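Local atomic coordinates of insecticidal protein (Brevibacillus laterosporus, PDB entry 7ML9), a protein that is active against the western corn rootworm, probably by forming a beta-barrel pore in membranes, as relatives of the epsilon-toxin/MTX2 family do. Residues R33-A41 with N51-Q59; R82-A93 with N218-R229. One frame throughout, in Å; residues are numbered along the deposited sequence. Where two conformers were deposited one is given.

Contact 1. Residues R33-A41 with N51-Q59. With EDO (1,2-ethanediol), chain H.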
loop_
_atom_site.group_PDB
_atom_site.type_symbol
_atom_site.label_atom_id
_atom_site.label_comp_id
_atom_site.label_asym_id
_atom_site.label_seq_id
_atom_site.Cartn_x
_atom_site.Cartn_y
_atom_site.Cartn_z
ATOM N N ARG A 33 9.180 24.953 -2.307
ATOM C CA ARG A 33 9.248 26.405 -2.454
ATOM C C ARG A 33 8.908 27.107 -1.144
ATOM O O ARG A 33 9.538 28.116 -0.790
ATOM C CB ARG A 33 8.309 26.871 -3.558
ATOM C CG ARG A 33 8.718 26.446 -4.979
ATOM C CD ARG A 33 7.639 26.935 -5.940
ATOM N NE ARG A 33 7.802 26.332 -7.262
ATOM C CZ ARG A 33 7.064 26.646 -8.320
ATOM N NH1 ARG A 33 6.111 27.566 -8.221
ATOM N NH2 ARG A 33 7.284 26.041 -9.482
ATOM N N ASP A 34 7.920 26.595 -0.404
ATOM C CA ASP A 34 7.611 27.181 0.897
ATOM C C ASP A 34 8.741 26.937 1.885
ATOM O O ASP A 34 9.021 27.796 2.731
ATOM C CB ASP A 34 6.293 26.637 1.448
ATOM C CG ASP A 34 5.924 27.261 2.792
ATOM O OD1 ASP A 34 5.355 28.377 2.812
ATOM O OD2 ASP A 34 6.223 26.644 3.835
ATOM N N LEU A 35 9.404 25.779 1.790
ATOM C CA LEU A 35 10.585 25.531 2.613
ATOM C C LEU A 35 11.632 26.635 2.428
ATOM O O LEU A 35 12.216 27.127 3.407
ATOM C CB LEU A 35 11.179 24.165 2.262
ATOM C CG LEU A 35 12.417 23.717 3.029
ATOM C CD1 LEU A 35 12.038 23.514 4.494
ATOM C CD2 LEU A 35 12.988 22.414 2.411
ATOM N N ALA A 36 11.905 27.016 1.169
ATOM C CA ALA A 36 12.847 28.118 0.928
ATOM C C ALA A 36 12.338 29.423 1.537
ATOM O O ALA A 36 13.106 30.163 2.166
ATOM C CB ALA A 36 13.113 28.291 -0.577
ATOM N N ARG A 37 11.046 29.720 1.372
ATOM C CA ARG A 37 10.478 30.932 1.960
ATOM C C ARG A 37 10.559 30.915 3.488
ATOM O O ARG A 37 10.742 31.968 4.111
ATOM C CB ARG A 37 9.026 31.111 1.507
ATOM C CG ARG A 37 8.867 31.292 -0.017
ATOM C CD ARG A 37 7.405 31.237 -0.442
ATOM N NE ARG A 37 7.307 31.276 -1.897
ATOM C CZ ARG A 37 6.641 30.394 -2.638
ATOM N NH1 ARG A 37 5.974 29.392 -2.059
ATOM N NH2 ARG A 37 6.630 30.528 -3.965
ATOM N N GLU A 38 10.402 29.741 4.113
ATOM C CA GLU A 38 10.475 29.663 5.576
ATOM C C GLU A 38 11.868 30.013 6.070
ATOM O O GLU A 38 12.025 30.791 7.015
ATOM C CB GLU A 38 10.093 28.261 6.080
ATOM C CG GLU A 38 8.702 27.834 5.731
ATOM C CD GLU A 38 7.666 28.359 6.700
ATOM O OE1 GLU A 38 8.059 29.007 7.696
ATOM O OE2 GLU A 38 6.461 28.111 6.471
ATOM N N ASP A 39 12.894 29.429 5.448
ATOM C CA ASP A 39 14.269 29.712 5.844
ATOM C C ASP A 39 14.593 31.188 5.654
ATOM O O ASP A 39 15.208 31.815 6.524
ATOM C CB ASP A 39 15.221 28.841 5.031
ATOM C CG ASP A 39 16.681 28.988 5.456
ATOM O OD1 ASP A 39 16.972 29.373 6.609
ATOM O OD2 ASP A 39 17.551 28.684 4.629
ATOM N N GLU A 40 14.167 31.756 4.526
ATOM C CA GLU A 40 14.360 33.182 4.261
ATOM C C GLU A 40 13.781 34.035 5.386
ATOM O O GLU A 40 14.503 34.798 6.039
ATOM C CB GLU A 40 13.712 33.535 2.922
ATOM C CG GLU A 40 13.913 34.982 2.434
ATOM C CD GLU A 40 13.345 35.153 1.033
ATOM O OE1 GLU A 40 12.114 35.387 0.900
ATOM O OE2 GLU A 40 14.120 35.008 0.068
ATOM N N ALA A 41 12.476 33.909 5.633
ATOM C CA ALA A 41 11.826 34.739 6.639
ATOM C C ALA A 41 12.382 34.468 8.033
ATOM O O ALA A 41 12.688 35.405 8.782
ATOM C CB ALA A 41 10.315 34.515 6.610
ATOM N N ASN A 51 8.983 40.011 12.330
ATOM C CA ASN A 51 7.945 38.982 12.273
ATOM C C ASN A 51 7.509 38.707 10.823
ATOM O O ASN A 51 6.317 38.557 10.525
ATOM C CB ASN A 51 6.756 39.374 13.141
ATOM C CG ASN A 51 5.983 40.580 12.588
ATOM O OD1 ASN A 51 6.495 41.350 11.764
ATOM N ND2 ASN A 51 4.739 40.728 13.021
ATOM N N PHE A 52 8.481 38.647 9.904
ATOM C CA PHE A 52 8.196 38.343 8.504
ATOM C C PHE A 52 7.589 36.949 8.370
ATOM O O PHE A 52 7.972 36.016 9.081
ATOM C CB PHE A 52 9.473 38.393 7.657
ATOM C CG PHE A 52 10.101 39.777 7.536
ATOM C CD1 PHE A 52 9.369 40.852 7.069
ATOM C CD2 PHE A 52 11.432 39.977 7.871
ATOM C CE1 PHE A 52 9.941 42.117 6.945
ATOM C CE2 PHE A 52 12.019 41.247 7.757
ATOM C CZ PHE A 52 11.266 42.311 7.295
ATOM N N LYS A 53 6.656 36.801 7.412
ATOM C CA LYS A 53 6.030 35.534 7.053
ATOM C C LYS A 53 6.657 34.992 5.778
ATOM O O LYS A 53 7.217 35.757 4.986
ATOM C CB LYS A 53 4.527 35.728 6.842
ATOM C CG LYS A 53 3.818 36.451 7.968
ATOM C CD LYS A 53 3.753 35.607 9.225
ATOM C CE LYS A 53 2.709 36.144 10.199
ATOM N NZ LYS A 53 2.931 37.589 10.520
ATOM N N PRO A 54 6.592 33.677 5.537
ATOM C CA PRO A 54 7.119 33.138 4.268
ATOM C C PRO A 54 6.306 33.654 3.087
ATOM O O PRO A 54 5.088 33.481 3.029
ATOM C CB PRO A 54 6.989 31.615 4.446
ATOM C CG PRO A 54 5.862 31.446 5.447
ATOM C CD PRO A 54 6.015 32.617 6.397
ATOM N N SER A 55 6.986 34.295 2.136
ATOM C CA SER A 55 6.257 34.963 1.064
ATOM C C SER A 55 7.212 35.402 -0.035
ATOM O O SER A 55 8.395 35.667 0.206
ATOM C CB SER A 55 5.478 36.182 1.584
ATOM O OG SER A 55 4.847 36.873 0.514
ATOM N N ASP A 56 6.676 35.465 -1.252
ATOM C CA ASP A 56 7.357 36.077 -2.384
ATOM C C ASP A 56 7.018 37.559 -2.522
ATOM O O ASP A 56 7.628 38.249 -3.347
ATOM C CB ASP A 56 6.984 35.349 -3.685
ATOM C CG ASP A 56 7.613 33.962 -3.790
ATOM O OD1 ASP A 56 8.474 33.614 -2.949
ATOM O OD2 ASP A 56 7.249 33.225 -4.732
ATOM N N GLU A 57 6.074 38.056 -1.733
ATOM C CA GLU A 57 5.603 39.431 -1.828
ATOM C C GLU A 57 6.434 40.346 -0.941
ATOM O O GLU A 57 6.985 39.923 0.081
ATOM C CB GLU A 57 4.134 39.530 -1.416
ATOM C CG GLU A 57 3.147 38.980 -2.433
ATOM C CD GLU A 57 1.704 39.237 -2.031
ATOM O OE1 GLU A 57 1.286 38.735 -0.965
ATOM O OE2 GLU A 57 0.988 39.943 -2.777
ATOM N N GLN A 58 6.516 41.612 -1.330
ATOM C CA GLN A 58 7.188 42.566 -0.467
ATOM C C GLN A 58 6.405 42.691 0.832
ATOM O O GLN A 58 5.170 42.699 0.835
ATOM C CB GLN A 58 7.316 43.924 -1.153
ATOM C CG GLN A 58 8.058 44.941 -0.303
ATOM C CD GLN A 58 8.081 46.315 -0.950
ATOM O OE1 GLN A 58 7.040 46.953 -1.102
ATOM N NE2 GLN A 58 9.265 46.767 -1.343
ATOM N N GLN A 59 7.119 42.745 1.946
ATOM C CA GLN A 59 6.459 42.900 3.233
ATOM C C GLN A 59 7.335 43.757 4.132
ATOM O O GLN A 59 8.533 43.938 3.883
ATOM C CB GLN A 59 6.144 41.535 3.885
ATOM C CG GLN A 59 7.353 40.725 4.305
ATOM C CD GLN A 59 6.998 39.282 4.715
ATOM O OE1 GLN A 59 6.200 39.053 5.629
ATOM N NE2 GLN A 59 7.616 38.314 4.052
HETATM C C1 EDO H . 20.954 27.851 5.496
HETATM O O1 EDO H . 19.802 28.597 5.912
HETATM C C2 EDO H . 20.792 26.385 5.874
HETATM O O2 EDO H . 22.095 25.806 5.974
HETATM O O HOH W 1 9.974 34.418 2.690
#
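R37 and P54 mark the place where the middle of helix 28-48 meets the chain that has doubled back after it, their CA atoms 4.6 Å apart; further along, A41 comes alongside F52. Residues 51-58 form no regular helix or strand, so side chains and one water join them to the helix.

P54 lays CB against R37 CB at 3.6 Å, and its CG reaches the carboxylate of E38, whose chain bends at chi2 (-83°) and brings OE2 back beside the ring. Proline suits this position: it has no N-H to satisfy and offers a compact apolar surface to the helix. A41, small enough for close approach, sets its CB against the carbonyl oxygens of F52 and K53.

Beyond the proline, R37 runs extended from CG to NE and grips D56 side-on, a salt bridge with one nitrogen to each oxygen. NE gives the straighter bond, 2.8 Å to OD1 at 167°, with OD1 in the guanidinium plane; NH2 reaches OD2 at 2.9 Å. Both nitrogens approach from above the carboxylate plane, the two flat groups being turned 66° apart. Water 1 accepts from S55 N at 3.0 Å and lies within bonding distance of R37 O and of OE1 of E40, whose carboxylate is chiefly paired with R82, tying loop backbone to helix. The loop also braces itself: Q59 pairs its amide with both N and O of K53, and S55 OG accepts from E57 N in an ST turn.

D34, with E30, belongs to the sodium site. F52 turns its ring from the helix onto V69 and L71 of strand 69-71, whereas L35 packs on helix 242-252 and A36 on strand 201-229, placing helix 28-48 between loop and sheet.

Contact 2. Residues R82-A93 with N218-R229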
loop_
_atom_site.group_PDB
_atom_site.type_symbol
_atom_site.label_atom_id
_atom_site.label_comp_id
_atom_site.label_asym_id
_atom_site.label_seq_id
_atom_site.Cartn_x
_atom_site.Cartn_y
_atom_site.Cartn_z
ATOM N N ARG A 82 12.430 29.542 -6.665
ATOM C CA ARG A 82 12.762 29.157 -5.291
ATOM C C ARG A 82 13.486 27.820 -5.229
ATOM O O ARG A 82 14.172 27.537 -4.237
ATOM C CB ARG A 82 11.488 29.082 -4.447
ATOM C CG ARG A 82 10.845 30.409 -4.106
ATOM C CD ARG A 82 11.710 31.148 -3.077
ATOM N NE ARG A 82 11.088 32.394 -2.633
ATOM C CZ ARG A 82 11.685 33.256 -1.814
ATOM N NH1 ARG A 82 12.913 33.005 -1.362
ATOM N NH2 ARG A 82 11.055 34.360 -1.436
ATOM N N ILE A 83 13.333 26.968 -6.245
ATOM C CA ILE A 83 13.966 25.653 -6.261
ATOM C C ILE A 83 14.614 25.412 -7.618
ATOM O O ILE A 83 14.018 25.696 -8.658
ATOM C CB ILE A 83 12.948 24.533 -5.956
ATOM C CG1 ILE A 83 12.387 24.701 -4.535
ATOM C CG2 ILE A 83 13.612 23.166 -6.116
ATOM C CD1 ILE A 83 13.395 24.354 -3.454
ATOM N N SER A 84 15.832 24.903 -7.615
ATOM C CA SER A 84 16.460 24.481 -8.856
ATOM C C SER A 84 16.979 23.073 -8.663
ATOM O O SER A 84 17.128 22.601 -7.535
ATOM C CB SER A 84 17.599 25.425 -9.287
ATOM O OG SER A 84 18.707 25.309 -8.402
ATOM N N GLN A 85 17.260 22.407 -9.788
ATOM C CA GLN A 85 17.752 21.036 -9.804
ATOM C C GLN A 85 16.780 20.080 -9.114
ATOM O O GLN A 85 17.200 19.106 -8.484
ATOM C CB GLN A 85 19.143 20.927 -9.174
ATOM C CG GLN A 85 20.271 21.441 -10.054
ATOM C CD GLN A 85 21.561 21.611 -9.278
ATOM O OE1 GLN A 85 22.084 20.653 -8.700
ATOM N NE2 GLN A 85 22.082 22.829 -9.256
ATOM N N TYR A 86 15.484 20.354 -9.232
ATOM C CA TYR A 86 14.479 19.481 -8.633
ATOM C C TYR A 86 14.446 18.157 -9.389
ATOM O O TYR A 86 14.399 18.142 -10.621
ATOM C CB TYR A 86 13.108 20.151 -8.664
ATOM C CG TYR A 86 11.988 19.215 -8.255
ATOM C CD1 TYR A 86 11.756 18.924 -6.919
ATOM C CD2 TYR A 86 11.184 18.597 -9.209
ATOM C CE1 TYR A 86 10.735 18.037 -6.539
ATOM C CE2 TYR A 86 10.172 17.710 -8.841
ATOM C CZ TYR A 86 9.947 17.441 -7.508
ATOM O OH TYR A 86 8.937 16.569 -7.132
ATOM N N LYS A 87 14.458 17.045 -8.656
ATOM C CA LYS A 87 14.570 15.736 -9.279
ATOM C C LYS A 87 13.927 14.703 -8.370
ATOM O O LYS A 87 14.130 14.739 -7.159
ATOM C CB LYS A 87 16.047 15.382 -9.518
ATOM C CG LYS A 87 16.284 14.061 -10.210
ATOM C CD LYS A 87 17.685 14.036 -10.804
ATOM C CE LYS A 87 17.784 13.051 -11.959
ATOM N NZ LYS A 87 17.939 11.660 -11.454
ATOM N N VAL A 88 13.156 13.783 -8.942
ATOM C CA VAL A 88 12.704 12.618 -8.191
ATOM C C VAL A 88 13.778 11.551 -8.371
ATOM O O VAL A 88 14.004 11.075 -9.484
ATOM C CB VAL A 88 11.331 12.127 -8.662
ATOM C CG1 VAL A 88 10.907 10.932 -7.832
ATOM C CG2 VAL A 88 10.302 13.249 -8.560
ATOM N N ASN A 89 14.463 11.196 -7.288
ATOM C CA ASN A 89 15.593 10.271 -7.363
ATOM C C ASN A 89 15.175 8.810 -7.250
ATOM O O ASN A 89 15.748 7.950 -7.926
ATOM C CB ASN A 89 16.603 10.567 -6.255
ATOM C CG ASN A 89 17.117 11.983 -6.307
ATOM O OD1 ASN A 89 17.522 12.454 -7.364
ATOM N ND2 ASN A 89 17.105 12.670 -5.165
ATOM N N ASN A 90 14.217 8.518 -6.376
ATOM C CA ASN A 90 13.714 7.167 -6.229
ATOM C C ASN A 90 12.338 7.225 -5.589
ATOM O O ASN A 90 11.954 8.206 -4.950
ATOM C CB ASN A 90 14.660 6.291 -5.404
ATOM C CG ASN A 90 14.386 4.812 -5.586
ATOM O OD1 ASN A 90 13.860 4.388 -6.617
ATOM N ND2 ASN A 90 14.727 4.018 -4.577
ATOM N N ALA A 91 11.573 6.161 -5.819
ATOM C CA ALA A 91 10.258 6.055 -5.207
ATOM C C ALA A 91 10.007 4.592 -4.864
ATOM O O ALA A 91 10.393 3.701 -5.623
ATOM C CB ALA A 91 9.165 6.594 -6.125
ATOM N N TRP A 92 9.385 4.351 -3.713
ATOM C CA TRP A 92 9.174 2.986 -3.246
ATOM C C TRP A 92 7.965 2.963 -2.322
ATOM O O TRP A 92 7.442 4.004 -1.917
ATOM C CB TRP A 92 10.433 2.421 -2.567
ATOM C CG TRP A 92 10.824 3.030 -1.239
ATOM C CD1 TRP A 92 10.586 2.508 0.006
ATOM C CD2 TRP A 92 11.566 4.245 -1.025
ATOM N NE1 TRP A 92 11.118 3.329 0.979
ATOM C CE2 TRP A 92 11.725 4.400 0.372
ATOM C CE3 TRP A 92 12.104 5.216 -1.878
ATOM C CZ2 TRP A 92 12.390 5.495 0.936
ATOM C CZ3 TRP A 92 12.766 6.299 -1.318
ATOM C CH2 TRP A 92 12.899 6.431 0.074
ATOM N N ALA A 93 7.509 1.756 -1.997
ATOM C CA ALA A 93 6.337 1.590 -1.151
ATOM C C ALA A 93 6.546 0.369 -0.278
ATOM O O ALA A 93 7.071 -0.648 -0.741
ATOM C CB ALA A 93 5.058 1.455 -1.979
ATOM N N ASN A 218 2.976 2.613 3.150
ATOM C CA ASN A 218 3.692 3.885 3.092
ATOM C C ASN A 218 4.259 4.084 1.691
ATOM O O ASN A 218 4.877 3.174 1.127
ATOM C CB ASN A 218 4.823 3.928 4.112
ATOM C CG ASN A 218 4.331 3.874 5.526
ATOM O OD1 ASN A 218 4.923 3.199 6.362
ATOM N ND2 ASN A 218 3.238 4.564 5.805
ATOM N N LEU A 219 4.045 5.266 1.134
ATOM C CA LEU A 219 4.586 5.663 -0.161
ATOM C C LEU A 219 5.697 6.681 0.084
ATOM O O LEU A 219 5.515 7.612 0.877
ATOM C CB LEU A 219 3.490 6.267 -1.036
ATOM C CG LEU A 219 2.185 5.451 -1.083
ATOM C CD1 LEU A 219 1.160 6.164 -1.939
ATOM C CD2 LEU A 219 2.460 4.069 -1.620
ATOM N N TYR A 220 6.852 6.485 -0.555
ATOM C CA TYR A 220 8.032 7.313 -0.291
ATOM C C TYR A 220 8.616 7.793 -1.606
ATOM O O TYR A 220 8.678 7.042 -2.582
ATOM C CB TYR A 220 9.137 6.549 0.471
ATOM C CG TYR A 220 8.777 6.113 1.867
ATOM C CD1 TYR A 220 8.696 7.026 2.904
ATOM C CD2 TYR A 220 8.522 4.772 2.155
ATOM C CE1 TYR A 220 8.380 6.631 4.191
ATOM C CE2 TYR A 220 8.202 4.369 3.439
ATOM C CZ TYR A 220 8.134 5.298 4.453
ATOM O OH TYR A 220 7.804 4.903 5.729
ATOM N N ALA A 221 9.061 9.041 -1.640
ATOM C CA ALA A 221 9.857 9.504 -2.764
ATOM C C ALA A 221 11.062 10.247 -2.210
ATOM O O ALA A 221 10.931 11.031 -1.262
ATOM C CB ALA A 221 9.029 10.396 -3.698
ATOM N N ASN A 222 12.230 9.975 -2.775
ATOM C CA ASN A 222 13.453 10.696 -2.455
ATOM C C ASN A 222 13.636 11.746 -3.540
ATOM O O ASN A 222 13.723 11.399 -4.726
ATOM C CB ASN A 222 14.641 9.735 -2.393
ATOM C CG ASN A 222 15.957 10.427 -2.059
ATOM O OD1 ASN A 222 16.379 11.368 -2.734
ATOM N ND2 ASN A 222 16.625 9.937 -1.026
ATOM N N VAL A 223 13.656 13.024 -3.149
ATOM C CA VAL A 223 13.724 14.114 -4.118
ATOM C C VAL A 223 14.902 15.024 -3.790
ATOM O O VAL A 223 15.261 15.218 -2.624
ATOM C CB VAL A 223 12.409 14.930 -4.187
ATOM C CG1 VAL A 223 11.200 14.010 -4.375
ATOM C CG2 VAL A 223 12.222 15.749 -2.951
ATOM N N GLY A 224 15.501 15.588 -4.840
ATOM C CA GLY A 224 16.648 16.461 -4.712
ATOM C C GLY A 224 16.301 17.877 -5.149
ATOM O O GLY A 224 15.254 18.130 -5.741
ATOM N N GLY A 225 17.179 18.813 -4.804
ATOM C CA GLY A 225 16.930 20.197 -5.168
ATOM C C GLY A 225 17.767 21.159 -4.353
ATOM O O GLY A 225 18.407 20.788 -3.365
ATOM N N ILE A 226 17.741 22.418 -4.803
ATOM C CA ILE A 226 18.484 23.532 -4.216
ATOM C C ILE A 226 17.485 24.635 -3.901
ATOM O O ILE A 226 16.754 25.077 -4.796
ATOM C CB ILE A 226 19.563 24.076 -5.176
ATOM C CG1 ILE A 226 20.551 22.994 -5.610
ATOM C CG2 ILE A 226 20.294 25.269 -4.537
ATOM C CD1 ILE A 226 21.329 22.390 -4.458
ATOM N N ALA A 227 17.457 25.095 -2.645
ATOM C CA ALA A 227 16.497 26.113 -2.227
ATOM C C ALA A 227 17.131 27.501 -2.296
ATOM O O ALA A 227 18.220 27.713 -1.748
ATOM C CB ALA A 227 15.988 25.852 -0.805
ATOM N N TRP A 228 16.431 28.447 -2.924
ATOM C CA TRP A 228 16.984 29.777 -3.191
ATOM C C TRP A 228 16.306 30.794 -2.289
ATOM O O TRP A 228 15.071 30.890 -2.263
ATOM C CB TRP A 228 16.835 30.151 -4.685
ATOM C CG TRP A 228 17.803 29.389 -5.523
ATOM C CD1 TRP A 228 17.649 28.106 -6.002
ATOM C CD2 TRP A 228 19.112 29.812 -5.930
ATOM N NE1 TRP A 228 18.782 27.719 -6.671
ATOM C CE2 TRP A 228 19.692 28.747 -6.643
ATOM C CE3 TRP A 228 19.847 30.991 -5.758
ATOM C CZ2 TRP A 228 20.971 28.830 -7.195
ATOM C CZ3 TRP A 228 21.113 31.066 -6.299
ATOM C CH2 TRP A 228 21.662 29.995 -7.012
ATOM N N ARG A 229 17.120 31.558 -1.546
ATOM C CA ARG A 229 16.637 32.521 -0.568
ATOM C C ARG A 229 17.551 33.742 -0.581
ATOM O O ARG A 229 18.759 33.615 -0.781
ATOM C CB ARG A 229 16.653 31.966 0.885
ATOM C CG ARG A 229 15.666 30.880 1.208
ATOM C CD ARG A 229 16.240 29.490 0.951
ATOM N NE ARG A 229 17.380 29.188 1.796
ATOM C CZ ARG A 229 18.594 28.943 1.323
ATOM N NH1 ARG A 229 18.810 28.973 0.009
ATOM N NH2 ARG A 229 19.593 28.688 2.157
#
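N222 O receives two backbone N-H groups, from N89 at 2.7 Å and, weakly, from N90 at 3.4 Å. This is a classic beta bulge in the antiparallel pairing of strands 86-93 and 218-229, part of the long sheet of an aerolysin-type toxin. The side chains repeat the link: N89 ND2 gives a nearly straight bond (172°) to N222 OD1. Asparagine suits both places, carrying donor and acceptor on a short stem.

A second bulge shifts the register between S84 and K87, where the chain turns a corner at Q85. Across from Y86, just after the corner, lies G225, whose backbone angles would jam a CB against the carbonyl oxygen of G224, so glycine fits. Before the corner, S84 and I226 form a hydrogen-bonded pair, and the indole of W228 donates NE1 to S84 OG at 3.0 Å, with the oxygen close to the ring plane. R82 NH1 bonds to W228 O, while its strongest partner is E40 of helix 28-48.

On the face of V88, A91 and A93, V223 packs against V88 and I242 of helix 242-252, and A93 meets L219. On the other face W92, its CG set between backbone N and carbonyl carbon (chi1 69°), folds its indole over Y220. The five-membered ring of W92 and the Y220 ring lie 26° from parallel but are slid apart and barely overlap; the closer contact is a CH-pi one, Y220 CB standing 3.5 Å from the centroid of the W92 six-membered ring.

From the N terminus, the chain runs along helix 28-48, and contact 1 closes a short loop by folding residues 51-59 back on that helix. Contact 2 opens only afterwards and closes a much longer excursion, rich in strand, that leaves at residue 93 and returns at 218. The two loops therefore follow in series, neither nesting nor crossing. In space they meet at the R82 and R229 end of contact 2: salt bridges join E40 to R82 and D39 to R229, and D56 of the loop also pairs with R82. R229 at the end of strand 201-229 and R82 just before strand 83-84 thus find their carboxylates on the helix and its returning loop, fastening this helical end to the elongated sheet.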